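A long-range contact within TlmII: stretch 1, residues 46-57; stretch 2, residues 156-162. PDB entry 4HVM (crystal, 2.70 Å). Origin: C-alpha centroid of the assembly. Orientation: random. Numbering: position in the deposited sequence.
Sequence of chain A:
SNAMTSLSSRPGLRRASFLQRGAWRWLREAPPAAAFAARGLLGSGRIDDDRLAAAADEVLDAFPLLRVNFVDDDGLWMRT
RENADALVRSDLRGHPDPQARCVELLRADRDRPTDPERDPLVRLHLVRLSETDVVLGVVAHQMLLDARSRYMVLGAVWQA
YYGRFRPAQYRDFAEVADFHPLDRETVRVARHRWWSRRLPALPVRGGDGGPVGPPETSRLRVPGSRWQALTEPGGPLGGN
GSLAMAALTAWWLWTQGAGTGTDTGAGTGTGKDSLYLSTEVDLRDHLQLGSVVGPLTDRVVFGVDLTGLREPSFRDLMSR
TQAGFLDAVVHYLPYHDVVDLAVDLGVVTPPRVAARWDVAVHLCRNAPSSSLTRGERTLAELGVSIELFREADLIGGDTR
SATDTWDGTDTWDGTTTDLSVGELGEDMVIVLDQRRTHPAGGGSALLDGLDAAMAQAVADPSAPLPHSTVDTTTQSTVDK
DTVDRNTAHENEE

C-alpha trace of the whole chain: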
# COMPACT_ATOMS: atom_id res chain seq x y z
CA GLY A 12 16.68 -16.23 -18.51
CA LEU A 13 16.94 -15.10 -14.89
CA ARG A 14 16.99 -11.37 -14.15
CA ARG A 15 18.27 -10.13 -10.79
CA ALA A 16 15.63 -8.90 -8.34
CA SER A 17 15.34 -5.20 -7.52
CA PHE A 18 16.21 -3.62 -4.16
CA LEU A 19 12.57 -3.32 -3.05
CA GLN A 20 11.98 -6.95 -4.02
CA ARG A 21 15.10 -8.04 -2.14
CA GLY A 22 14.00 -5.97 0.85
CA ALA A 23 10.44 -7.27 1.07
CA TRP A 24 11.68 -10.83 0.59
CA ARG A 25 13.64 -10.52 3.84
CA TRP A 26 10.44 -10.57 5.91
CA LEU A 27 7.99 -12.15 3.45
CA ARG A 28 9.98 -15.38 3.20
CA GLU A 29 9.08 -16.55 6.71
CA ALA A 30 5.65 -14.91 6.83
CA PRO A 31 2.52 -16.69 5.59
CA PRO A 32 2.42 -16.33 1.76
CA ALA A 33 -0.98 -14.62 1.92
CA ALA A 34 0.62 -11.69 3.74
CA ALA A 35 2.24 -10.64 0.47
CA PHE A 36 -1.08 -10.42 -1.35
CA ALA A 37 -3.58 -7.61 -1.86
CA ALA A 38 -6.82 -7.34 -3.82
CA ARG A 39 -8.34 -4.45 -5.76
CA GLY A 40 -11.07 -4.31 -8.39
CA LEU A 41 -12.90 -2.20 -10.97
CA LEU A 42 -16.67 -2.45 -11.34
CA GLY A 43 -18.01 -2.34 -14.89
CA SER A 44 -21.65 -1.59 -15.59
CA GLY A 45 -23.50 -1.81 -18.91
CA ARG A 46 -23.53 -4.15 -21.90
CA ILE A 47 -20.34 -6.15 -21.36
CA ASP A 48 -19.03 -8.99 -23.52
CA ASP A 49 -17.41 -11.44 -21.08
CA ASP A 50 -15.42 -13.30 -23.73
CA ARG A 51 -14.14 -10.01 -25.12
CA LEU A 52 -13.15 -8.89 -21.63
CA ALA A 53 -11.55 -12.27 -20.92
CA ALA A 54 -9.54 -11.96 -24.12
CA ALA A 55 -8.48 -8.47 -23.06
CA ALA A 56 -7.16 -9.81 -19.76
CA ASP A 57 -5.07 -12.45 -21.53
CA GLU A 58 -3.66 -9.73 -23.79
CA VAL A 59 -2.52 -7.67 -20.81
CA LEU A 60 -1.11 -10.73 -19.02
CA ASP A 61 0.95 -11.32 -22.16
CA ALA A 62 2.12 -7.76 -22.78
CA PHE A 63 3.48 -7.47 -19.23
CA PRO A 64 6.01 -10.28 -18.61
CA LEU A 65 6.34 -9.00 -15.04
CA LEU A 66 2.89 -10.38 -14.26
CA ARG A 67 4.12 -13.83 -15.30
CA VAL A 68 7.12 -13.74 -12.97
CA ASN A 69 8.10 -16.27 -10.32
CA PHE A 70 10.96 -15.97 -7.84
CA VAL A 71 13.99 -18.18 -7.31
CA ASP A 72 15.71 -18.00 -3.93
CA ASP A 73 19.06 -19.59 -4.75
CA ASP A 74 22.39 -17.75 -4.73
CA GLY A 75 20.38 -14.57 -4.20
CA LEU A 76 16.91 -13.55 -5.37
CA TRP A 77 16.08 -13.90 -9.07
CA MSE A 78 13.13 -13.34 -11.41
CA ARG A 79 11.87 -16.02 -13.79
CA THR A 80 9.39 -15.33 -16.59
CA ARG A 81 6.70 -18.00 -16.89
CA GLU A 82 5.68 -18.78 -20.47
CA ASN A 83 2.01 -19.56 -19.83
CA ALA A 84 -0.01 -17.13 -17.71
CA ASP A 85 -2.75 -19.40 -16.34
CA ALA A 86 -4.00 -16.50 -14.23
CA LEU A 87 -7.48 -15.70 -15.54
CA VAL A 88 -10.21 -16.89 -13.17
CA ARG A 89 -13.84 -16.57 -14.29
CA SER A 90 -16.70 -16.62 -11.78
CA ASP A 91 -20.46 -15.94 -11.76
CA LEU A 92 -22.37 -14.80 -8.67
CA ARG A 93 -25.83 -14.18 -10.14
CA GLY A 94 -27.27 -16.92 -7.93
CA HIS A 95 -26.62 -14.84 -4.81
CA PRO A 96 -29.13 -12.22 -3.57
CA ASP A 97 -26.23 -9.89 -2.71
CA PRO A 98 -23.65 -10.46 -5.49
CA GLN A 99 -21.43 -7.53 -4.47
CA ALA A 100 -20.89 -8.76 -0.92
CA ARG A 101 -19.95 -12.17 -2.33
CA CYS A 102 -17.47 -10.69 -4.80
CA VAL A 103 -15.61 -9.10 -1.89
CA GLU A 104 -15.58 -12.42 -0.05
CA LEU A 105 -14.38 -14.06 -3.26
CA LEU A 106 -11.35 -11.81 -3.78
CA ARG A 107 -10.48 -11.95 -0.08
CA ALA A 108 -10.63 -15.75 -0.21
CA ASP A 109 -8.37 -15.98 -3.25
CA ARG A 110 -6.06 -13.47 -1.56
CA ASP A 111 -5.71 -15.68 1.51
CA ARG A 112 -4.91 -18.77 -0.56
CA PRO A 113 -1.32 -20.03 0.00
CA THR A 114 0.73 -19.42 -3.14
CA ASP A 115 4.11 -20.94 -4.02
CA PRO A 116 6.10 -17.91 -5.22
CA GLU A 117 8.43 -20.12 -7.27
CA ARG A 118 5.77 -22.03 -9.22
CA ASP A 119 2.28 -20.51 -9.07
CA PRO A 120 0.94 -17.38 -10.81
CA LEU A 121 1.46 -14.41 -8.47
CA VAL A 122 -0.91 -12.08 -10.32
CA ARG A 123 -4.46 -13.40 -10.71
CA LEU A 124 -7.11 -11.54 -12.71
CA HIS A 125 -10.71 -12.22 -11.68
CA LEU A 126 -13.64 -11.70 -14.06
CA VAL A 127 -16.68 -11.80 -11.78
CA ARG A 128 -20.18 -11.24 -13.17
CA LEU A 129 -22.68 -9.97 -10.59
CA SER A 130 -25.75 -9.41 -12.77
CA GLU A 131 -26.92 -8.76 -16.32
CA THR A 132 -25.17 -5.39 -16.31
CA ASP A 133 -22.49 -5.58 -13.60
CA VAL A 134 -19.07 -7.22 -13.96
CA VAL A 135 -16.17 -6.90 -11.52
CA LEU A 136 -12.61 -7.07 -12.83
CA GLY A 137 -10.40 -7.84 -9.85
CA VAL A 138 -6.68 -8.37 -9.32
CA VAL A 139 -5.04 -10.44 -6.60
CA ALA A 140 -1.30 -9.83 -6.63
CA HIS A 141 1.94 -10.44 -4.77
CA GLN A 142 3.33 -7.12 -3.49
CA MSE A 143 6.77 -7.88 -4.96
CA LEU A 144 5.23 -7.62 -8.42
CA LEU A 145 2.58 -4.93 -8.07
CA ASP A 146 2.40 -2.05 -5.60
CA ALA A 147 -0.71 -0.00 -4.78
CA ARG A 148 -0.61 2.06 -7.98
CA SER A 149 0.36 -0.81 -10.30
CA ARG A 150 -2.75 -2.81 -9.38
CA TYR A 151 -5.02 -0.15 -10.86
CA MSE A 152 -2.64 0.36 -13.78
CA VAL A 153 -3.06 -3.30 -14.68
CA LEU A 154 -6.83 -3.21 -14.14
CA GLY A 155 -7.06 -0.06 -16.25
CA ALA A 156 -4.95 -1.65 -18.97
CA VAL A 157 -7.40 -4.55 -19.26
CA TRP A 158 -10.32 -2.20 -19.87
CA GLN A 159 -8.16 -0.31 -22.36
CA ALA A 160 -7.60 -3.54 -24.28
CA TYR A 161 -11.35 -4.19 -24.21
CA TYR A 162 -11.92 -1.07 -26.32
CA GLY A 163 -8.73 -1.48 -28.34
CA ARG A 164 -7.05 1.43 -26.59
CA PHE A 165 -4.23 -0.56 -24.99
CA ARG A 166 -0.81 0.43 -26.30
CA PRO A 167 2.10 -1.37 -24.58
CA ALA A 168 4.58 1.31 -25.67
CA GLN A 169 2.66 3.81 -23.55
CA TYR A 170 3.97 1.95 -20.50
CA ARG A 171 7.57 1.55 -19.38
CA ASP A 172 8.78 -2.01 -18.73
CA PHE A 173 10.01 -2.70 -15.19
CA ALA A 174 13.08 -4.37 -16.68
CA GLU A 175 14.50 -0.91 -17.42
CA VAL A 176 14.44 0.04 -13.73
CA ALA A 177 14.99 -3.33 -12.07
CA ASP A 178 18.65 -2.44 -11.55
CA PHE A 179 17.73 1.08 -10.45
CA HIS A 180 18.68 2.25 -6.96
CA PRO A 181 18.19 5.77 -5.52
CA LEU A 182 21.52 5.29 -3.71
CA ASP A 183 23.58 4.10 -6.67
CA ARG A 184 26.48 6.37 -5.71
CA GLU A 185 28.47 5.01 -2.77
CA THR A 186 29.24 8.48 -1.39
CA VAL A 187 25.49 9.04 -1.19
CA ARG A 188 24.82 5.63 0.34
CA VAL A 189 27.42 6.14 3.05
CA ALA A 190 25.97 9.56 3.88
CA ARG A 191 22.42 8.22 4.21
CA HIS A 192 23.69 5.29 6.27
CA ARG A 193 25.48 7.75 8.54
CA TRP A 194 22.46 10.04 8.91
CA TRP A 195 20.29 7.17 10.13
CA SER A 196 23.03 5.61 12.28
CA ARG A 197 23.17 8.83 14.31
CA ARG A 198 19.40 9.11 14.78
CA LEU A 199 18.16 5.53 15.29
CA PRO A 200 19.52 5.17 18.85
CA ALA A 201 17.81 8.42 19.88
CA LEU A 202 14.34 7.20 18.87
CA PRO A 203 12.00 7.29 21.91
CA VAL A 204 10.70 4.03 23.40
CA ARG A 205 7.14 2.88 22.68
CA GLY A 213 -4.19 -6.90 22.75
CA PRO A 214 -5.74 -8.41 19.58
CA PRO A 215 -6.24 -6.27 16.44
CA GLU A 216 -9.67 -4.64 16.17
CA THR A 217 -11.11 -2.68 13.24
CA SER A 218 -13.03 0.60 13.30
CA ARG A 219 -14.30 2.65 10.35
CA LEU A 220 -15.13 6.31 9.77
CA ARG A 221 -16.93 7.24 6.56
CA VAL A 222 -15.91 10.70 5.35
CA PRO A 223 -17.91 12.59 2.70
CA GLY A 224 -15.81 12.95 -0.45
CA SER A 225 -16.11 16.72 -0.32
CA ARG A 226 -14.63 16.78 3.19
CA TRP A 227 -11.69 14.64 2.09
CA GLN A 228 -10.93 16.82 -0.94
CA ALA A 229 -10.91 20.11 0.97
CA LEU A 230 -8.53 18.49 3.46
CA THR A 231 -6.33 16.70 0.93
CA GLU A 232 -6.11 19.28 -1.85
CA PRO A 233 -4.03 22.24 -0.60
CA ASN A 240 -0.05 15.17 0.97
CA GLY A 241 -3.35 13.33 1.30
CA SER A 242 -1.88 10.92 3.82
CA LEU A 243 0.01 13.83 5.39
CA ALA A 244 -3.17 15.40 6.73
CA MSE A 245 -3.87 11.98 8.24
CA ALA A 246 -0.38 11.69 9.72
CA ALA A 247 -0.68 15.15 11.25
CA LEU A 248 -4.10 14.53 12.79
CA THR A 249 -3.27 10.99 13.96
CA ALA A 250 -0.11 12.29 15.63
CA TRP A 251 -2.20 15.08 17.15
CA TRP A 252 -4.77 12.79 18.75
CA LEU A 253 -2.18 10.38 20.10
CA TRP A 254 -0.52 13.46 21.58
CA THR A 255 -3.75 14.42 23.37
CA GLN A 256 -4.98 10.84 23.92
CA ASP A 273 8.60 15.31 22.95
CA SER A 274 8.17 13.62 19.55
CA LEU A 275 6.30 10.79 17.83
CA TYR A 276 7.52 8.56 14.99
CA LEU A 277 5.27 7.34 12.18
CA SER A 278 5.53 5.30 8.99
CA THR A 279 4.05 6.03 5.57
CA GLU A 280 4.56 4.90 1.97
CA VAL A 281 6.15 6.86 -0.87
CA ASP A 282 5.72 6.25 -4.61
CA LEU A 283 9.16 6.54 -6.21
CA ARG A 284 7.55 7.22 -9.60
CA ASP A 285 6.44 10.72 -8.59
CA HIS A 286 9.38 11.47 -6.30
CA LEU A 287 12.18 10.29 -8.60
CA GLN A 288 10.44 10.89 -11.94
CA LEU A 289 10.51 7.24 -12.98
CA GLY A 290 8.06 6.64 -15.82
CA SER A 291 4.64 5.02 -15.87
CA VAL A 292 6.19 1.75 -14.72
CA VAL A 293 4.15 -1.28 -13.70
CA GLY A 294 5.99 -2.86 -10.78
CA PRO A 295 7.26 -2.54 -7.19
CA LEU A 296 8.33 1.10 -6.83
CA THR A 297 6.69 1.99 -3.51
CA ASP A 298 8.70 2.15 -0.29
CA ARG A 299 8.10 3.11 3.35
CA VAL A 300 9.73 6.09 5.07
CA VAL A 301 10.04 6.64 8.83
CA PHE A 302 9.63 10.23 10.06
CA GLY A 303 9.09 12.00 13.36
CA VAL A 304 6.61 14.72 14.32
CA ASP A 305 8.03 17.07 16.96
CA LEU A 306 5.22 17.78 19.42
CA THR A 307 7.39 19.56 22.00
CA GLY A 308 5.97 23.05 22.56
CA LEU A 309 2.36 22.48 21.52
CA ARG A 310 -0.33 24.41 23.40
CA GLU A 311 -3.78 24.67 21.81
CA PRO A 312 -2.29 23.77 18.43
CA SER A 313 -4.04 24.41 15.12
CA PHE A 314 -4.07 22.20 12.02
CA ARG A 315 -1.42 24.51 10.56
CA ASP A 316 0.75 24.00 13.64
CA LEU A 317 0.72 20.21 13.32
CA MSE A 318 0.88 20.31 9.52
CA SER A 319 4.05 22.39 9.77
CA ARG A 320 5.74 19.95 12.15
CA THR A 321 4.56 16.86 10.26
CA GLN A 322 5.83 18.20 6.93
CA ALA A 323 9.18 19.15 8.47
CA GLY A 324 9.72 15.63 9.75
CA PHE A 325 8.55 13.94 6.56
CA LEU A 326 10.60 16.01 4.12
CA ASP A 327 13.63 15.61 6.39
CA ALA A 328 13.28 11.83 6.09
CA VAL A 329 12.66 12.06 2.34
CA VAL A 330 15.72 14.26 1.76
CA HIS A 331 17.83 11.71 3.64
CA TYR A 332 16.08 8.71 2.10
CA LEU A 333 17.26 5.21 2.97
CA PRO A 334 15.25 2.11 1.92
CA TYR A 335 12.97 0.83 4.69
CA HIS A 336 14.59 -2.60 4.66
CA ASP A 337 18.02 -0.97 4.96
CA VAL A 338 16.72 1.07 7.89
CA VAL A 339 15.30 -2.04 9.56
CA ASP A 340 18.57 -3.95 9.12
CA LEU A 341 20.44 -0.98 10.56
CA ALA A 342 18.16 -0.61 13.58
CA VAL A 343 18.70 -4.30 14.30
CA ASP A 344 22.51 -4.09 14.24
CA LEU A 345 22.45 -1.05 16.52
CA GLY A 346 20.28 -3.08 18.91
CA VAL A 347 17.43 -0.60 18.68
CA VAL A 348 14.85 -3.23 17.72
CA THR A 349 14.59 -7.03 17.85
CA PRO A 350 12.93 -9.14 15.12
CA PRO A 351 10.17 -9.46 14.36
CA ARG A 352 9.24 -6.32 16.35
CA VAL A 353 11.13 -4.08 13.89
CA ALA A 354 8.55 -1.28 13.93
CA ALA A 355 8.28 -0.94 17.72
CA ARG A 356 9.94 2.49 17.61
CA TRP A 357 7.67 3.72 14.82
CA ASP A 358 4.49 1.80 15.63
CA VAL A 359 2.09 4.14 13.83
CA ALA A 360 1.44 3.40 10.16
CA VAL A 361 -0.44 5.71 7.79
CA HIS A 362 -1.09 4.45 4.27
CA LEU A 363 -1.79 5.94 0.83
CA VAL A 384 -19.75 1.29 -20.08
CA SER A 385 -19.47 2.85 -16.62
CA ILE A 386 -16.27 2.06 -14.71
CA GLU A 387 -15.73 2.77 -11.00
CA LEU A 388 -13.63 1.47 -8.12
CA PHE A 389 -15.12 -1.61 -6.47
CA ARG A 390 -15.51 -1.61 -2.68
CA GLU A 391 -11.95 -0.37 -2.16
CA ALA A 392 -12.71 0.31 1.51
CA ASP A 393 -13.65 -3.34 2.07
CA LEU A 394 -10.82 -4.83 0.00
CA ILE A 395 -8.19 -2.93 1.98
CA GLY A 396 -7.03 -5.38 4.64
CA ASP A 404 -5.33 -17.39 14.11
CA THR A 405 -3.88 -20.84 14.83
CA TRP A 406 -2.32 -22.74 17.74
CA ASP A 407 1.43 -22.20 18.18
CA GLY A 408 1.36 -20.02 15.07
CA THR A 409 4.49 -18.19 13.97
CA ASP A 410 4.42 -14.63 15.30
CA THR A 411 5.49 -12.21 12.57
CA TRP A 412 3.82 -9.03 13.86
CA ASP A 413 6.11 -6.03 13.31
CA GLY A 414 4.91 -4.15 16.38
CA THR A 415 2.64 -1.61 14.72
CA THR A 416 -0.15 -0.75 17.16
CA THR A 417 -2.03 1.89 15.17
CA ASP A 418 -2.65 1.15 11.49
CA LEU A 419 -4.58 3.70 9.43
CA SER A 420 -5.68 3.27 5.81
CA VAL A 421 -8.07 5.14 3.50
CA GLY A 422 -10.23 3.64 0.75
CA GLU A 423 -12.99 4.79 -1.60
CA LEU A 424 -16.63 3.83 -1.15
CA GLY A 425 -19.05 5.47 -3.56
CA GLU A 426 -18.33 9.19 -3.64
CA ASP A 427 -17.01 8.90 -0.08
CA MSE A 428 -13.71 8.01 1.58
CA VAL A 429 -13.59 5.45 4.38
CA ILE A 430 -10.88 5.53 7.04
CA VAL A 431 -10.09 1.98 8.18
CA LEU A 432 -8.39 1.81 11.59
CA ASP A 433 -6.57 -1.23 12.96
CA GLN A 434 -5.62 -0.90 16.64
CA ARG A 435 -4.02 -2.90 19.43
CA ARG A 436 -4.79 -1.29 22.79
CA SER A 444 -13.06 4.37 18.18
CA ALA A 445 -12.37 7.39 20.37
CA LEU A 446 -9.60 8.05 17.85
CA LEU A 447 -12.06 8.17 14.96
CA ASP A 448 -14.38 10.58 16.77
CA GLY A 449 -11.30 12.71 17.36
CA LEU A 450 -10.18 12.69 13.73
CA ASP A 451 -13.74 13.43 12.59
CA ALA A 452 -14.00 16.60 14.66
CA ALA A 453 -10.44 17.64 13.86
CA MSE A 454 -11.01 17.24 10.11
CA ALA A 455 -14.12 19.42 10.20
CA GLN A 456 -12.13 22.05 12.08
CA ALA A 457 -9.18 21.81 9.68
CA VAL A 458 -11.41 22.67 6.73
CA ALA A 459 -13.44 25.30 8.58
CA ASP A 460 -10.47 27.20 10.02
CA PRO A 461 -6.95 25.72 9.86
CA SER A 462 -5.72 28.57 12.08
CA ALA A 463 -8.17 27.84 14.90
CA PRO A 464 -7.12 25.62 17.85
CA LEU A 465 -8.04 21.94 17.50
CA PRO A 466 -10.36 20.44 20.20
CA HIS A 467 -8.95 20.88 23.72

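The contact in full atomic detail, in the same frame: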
# COMPACT_ATOMS: atom_id res chain seq x y z
N ARG A 46 -23.61 -2.97 -21.04
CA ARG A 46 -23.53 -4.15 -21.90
C ARG A 46 -22.08 -4.58 -22.05
O ARG A 46 -21.29 -3.93 -22.74
CB ARG A 46 -24.15 -3.86 -23.27
CG ARG A 46 -25.57 -3.31 -23.19
CD ARG A 46 -26.27 -3.34 -24.54
NE ARG A 46 -27.41 -2.42 -24.57
CZ ARG A 46 -28.62 -2.70 -24.11
NH1 ARG A 46 -28.88 -3.89 -23.58
NH2 ARG A 46 -29.59 -1.80 -24.19
N ILE A 47 -21.73 -5.69 -21.39
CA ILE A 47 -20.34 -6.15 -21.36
C ILE A 47 -20.20 -7.56 -21.94
O ILE A 47 -20.87 -8.49 -21.50
CB ILE A 47 -19.78 -6.14 -19.92
CG1 ILE A 47 -19.89 -4.75 -19.31
CG2 ILE A 47 -18.34 -6.64 -19.90
CD1 ILE A 47 -19.53 -4.70 -17.83
N ASP A 48 -19.33 -7.69 -22.94
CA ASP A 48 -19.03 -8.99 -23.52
C ASP A 48 -17.94 -9.69 -22.70
O ASP A 48 -16.78 -9.28 -22.72
CB ASP A 48 -18.58 -8.82 -24.97
CG ASP A 48 -18.64 -10.11 -25.77
OD1 ASP A 48 -18.79 -11.20 -25.16
OD2 ASP A 48 -18.53 -10.04 -27.01
N ASP A 49 -18.33 -10.73 -21.97
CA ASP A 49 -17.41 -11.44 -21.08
C ASP A 49 -16.21 -12.02 -21.82
O ASP A 49 -15.07 -11.88 -21.37
CB ASP A 49 -18.14 -12.54 -20.31
CG ASP A 49 -18.99 -12.00 -19.18
OD1 ASP A 49 -18.86 -10.80 -18.85
OD2 ASP A 49 -19.79 -12.78 -18.63
N ASP A 50 -16.48 -12.67 -22.95
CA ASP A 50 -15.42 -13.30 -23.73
C ASP A 50 -14.44 -12.26 -24.26
O ASP A 50 -13.24 -12.51 -24.34
CB ASP A 50 -16.03 -14.11 -24.88
CG ASP A 50 -16.87 -15.27 -24.40
OD1 ASP A 50 -16.41 -16.00 -23.49
OD2 ASP A 50 -17.99 -15.46 -24.92
N ARG A 51 -14.97 -11.10 -24.63
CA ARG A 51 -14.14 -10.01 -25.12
C ARG A 51 -13.28 -9.46 -23.99
O ARG A 51 -12.11 -9.13 -24.18
CB ARG A 51 -15.01 -8.89 -25.70
CG ARG A 51 -14.21 -7.73 -26.27
CD ARG A 51 -13.35 -8.17 -27.45
NE ARG A 51 -12.32 -7.19 -27.78
CZ ARG A 51 -11.07 -7.24 -27.33
NH1 ARG A 51 -10.69 -8.23 -26.52
NH2 ARG A 51 -10.19 -6.31 -27.68
N LEU A 52 -13.87 -9.37 -22.80
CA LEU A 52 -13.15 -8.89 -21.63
C LEU A 52 -12.11 -9.91 -21.18
O LEU A 52 -11.01 -9.54 -20.76
CB LEU A 52 -14.12 -8.59 -20.49
CG LEU A 52 -13.53 -8.02 -19.20
CD1 LEU A 52 -12.78 -6.72 -19.45
CD2 LEU A 52 -14.62 -7.82 -18.16
N ALA A 53 -12.46 -11.19 -21.27
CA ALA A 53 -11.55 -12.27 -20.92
C ALA A 53 -10.35 -12.29 -21.86
O ALA A 53 -9.22 -12.53 -21.43
CB ALA A 53 -12.27 -13.61 -20.96
N ALA A 54 -10.60 -12.02 -23.13
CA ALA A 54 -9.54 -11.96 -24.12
C ALA A 54 -8.64 -10.76 -23.85
O ALA A 54 -7.42 -10.82 -24.07
CB ALA A 54 -10.12 -11.87 -25.52
N ALA A 55 -9.23 -9.68 -23.37
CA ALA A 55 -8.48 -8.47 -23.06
C ALA A 55 -7.53 -8.72 -21.90
O ALA A 55 -6.41 -8.21 -21.89
CB ALA A 55 -9.43 -7.33 -22.74
N ALA A 56 -7.98 -9.50 -20.93
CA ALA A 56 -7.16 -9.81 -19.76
C ALA A 56 -5.94 -10.62 -20.16
O ALA A 56 -4.83 -10.38 -19.69
CB ALA A 56 -7.98 -10.55 -18.73
N ASP A 57 -6.15 -11.60 -21.04
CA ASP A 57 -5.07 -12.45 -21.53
C ASP A 57 -4.04 -11.62 -22.29
O ASP A 57 -2.85 -11.89 -22.23
CB ASP A 57 -5.63 -13.55 -22.44
CG ASP A 57 -6.39 -14.60 -21.67
OD1 ASP A 57 -6.00 -14.91 -20.52
OD2 ASP A 57 -7.39 -15.13 -22.21
N ALA A 156 -5.49 -1.17 -17.70
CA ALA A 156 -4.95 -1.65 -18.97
C ALA A 156 -5.85 -2.72 -19.61
O ALA A 156 -5.94 -2.81 -20.83
CB ALA A 156 -3.54 -2.20 -18.78
N VAL A 157 -6.50 -3.52 -18.77
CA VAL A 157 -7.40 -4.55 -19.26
C VAL A 157 -8.63 -3.93 -19.93
O VAL A 157 -9.05 -4.37 -21.00
CB VAL A 157 -7.85 -5.50 -18.13
CG1 VAL A 157 -8.85 -6.52 -18.65
CG2 VAL A 157 -6.65 -6.20 -17.52
N TRP A 158 -9.19 -2.91 -19.29
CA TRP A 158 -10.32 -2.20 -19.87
C TRP A 158 -9.93 -1.43 -21.12
O TRP A 158 -10.74 -1.24 -22.03
CB TRP A 158 -10.96 -1.27 -18.84
CG TRP A 158 -11.86 -1.99 -17.87
CD1 TRP A 158 -11.63 -2.19 -16.54
CD2 TRP A 158 -13.12 -2.61 -18.16
NE1 TRP A 158 -12.67 -2.89 -15.98
CE2 TRP A 158 -13.60 -3.16 -16.96
CE3 TRP A 158 -13.88 -2.74 -19.32
CZ2 TRP A 158 -14.82 -3.84 -16.88
CZ3 TRP A 158 -15.09 -3.42 -19.24
CH2 TRP A 158 -15.55 -3.96 -18.03
N GLN A 159 -8.68 -0.97 -21.17
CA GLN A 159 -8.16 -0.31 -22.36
C GLN A 159 -8.11 -1.28 -23.53
O GLN A 159 -8.45 -0.92 -24.66
CB GLN A 159 -6.77 0.27 -22.10
CG GLN A 159 -6.77 1.61 -21.37
CD GLN A 159 -5.38 2.25 -21.33
OE1 GLN A 159 -4.38 1.61 -21.66
NE2 GLN A 159 -5.33 3.51 -20.91
N ALA A 160 -7.68 -2.51 -23.26
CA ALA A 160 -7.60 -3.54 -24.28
C ALA A 160 -8.98 -3.93 -24.77
O ALA A 160 -9.16 -4.30 -25.94
CB ALA A 160 -6.86 -4.76 -23.75
N TYR A 161 -9.97 -3.84 -23.88
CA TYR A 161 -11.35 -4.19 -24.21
C TYR A 161 -11.90 -3.29 -25.31
O TYR A 161 -12.71 -3.73 -26.12
CB TYR A 161 -12.21 -4.10 -22.95
CG TYR A 161 -13.67 -4.44 -23.16
CD1 TYR A 161 -14.10 -5.76 -23.19
CD2 TYR A 161 -14.63 -3.44 -23.31
CE1 TYR A 161 -15.43 -6.08 -23.38
CE2 TYR A 161 -15.97 -3.76 -23.50
CZ TYR A 161 -16.36 -5.08 -23.53
OH TYR A 161 -17.69 -5.39 -23.72
N TYR A 162 -11.46 -2.04 -25.32
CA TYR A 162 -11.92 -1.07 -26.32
C TYR A 162 -10.91 -0.89 -27.44
O TYR A 162 -11.15 -0.14 -28.38
CB TYR A 162 -12.21 0.28 -25.66
CG TYR A 162 -13.51 0.32 -24.90
CD1 TYR A 162 -14.72 0.17 -25.56
CD2 TYR A 162 -13.54 0.51 -23.53
CE1 TYR A 162 -15.92 0.21 -24.88
CE2 TYR A 162 -14.74 0.55 -22.83
CZ TYR A 162 -15.92 0.40 -23.52
OH TYR A 162 -17.12 0.44 -22.84

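Segments of two longer helices, one in each stretch, pack with their axes 8.1 Å apart at closest approach and their N-to-C directions 123° apart. Alanines occupy the place where the backbones come closest, and their small side chains are compatible with that approach: Ala-55 CB lies 3.8 Å from Ala-160 CB and 3.5 Å from the backbone Val-157 O, and both alanine CB atoms point toward the partner helix. A methyl group fills this gap while letting the backbones approach, with Ala-55 CA 5.2 Å from Ala-160 CA.

Tyr-161 gives up the largest area, 125 Å² of the 517 Å² buried in total. Its CA-to-CB bond points sideways, but chi1 of -180° (t) carries the ring along stretch 1 to the start of the helix. There Asp-48 N, at the N-cap position, donates a hydrogen bond to Tyr-161 OH (2.9 Å, N-H...O angle 168°), the one hydrogen bond between the stretches. The same ring lies against the helix, its edge meeting Leu-52, with Leu-52 CA 3.6 Å from Tyr-161 CD1.

Leu-52 adopts chi1 -178° (t) and chi2 58° (p). Its CD1 thereby sits over the six-membered ring of Trp-158, 4.0 Å from the centroid and only 9° off the normal, a CH-pi contact, while also lying 4.0 Å from Val-157 CG1. The CA-to-CB bond of Trp-158 points away from stretch 1, yet chi1 -79° (m) and chi2 111° bring its ring back; Ile-47 CD1, extended by chi2 172° (t), meets the ring edge 4.1 Å from Trp-158 CH2. Val-157, with chi1 177° (t), places CG1 4.1 Å from Ala-56 CB.

Arg-51 (t, p, t; chi4 95°) lays its aliphatic part near Tyr-161, with Arg-51 CG 3.5 Å from Tyr-161 CE1. Its NH2 comes within 2.9 Å of Ala-160 O, but the angle is too poor for a hydrogen bond.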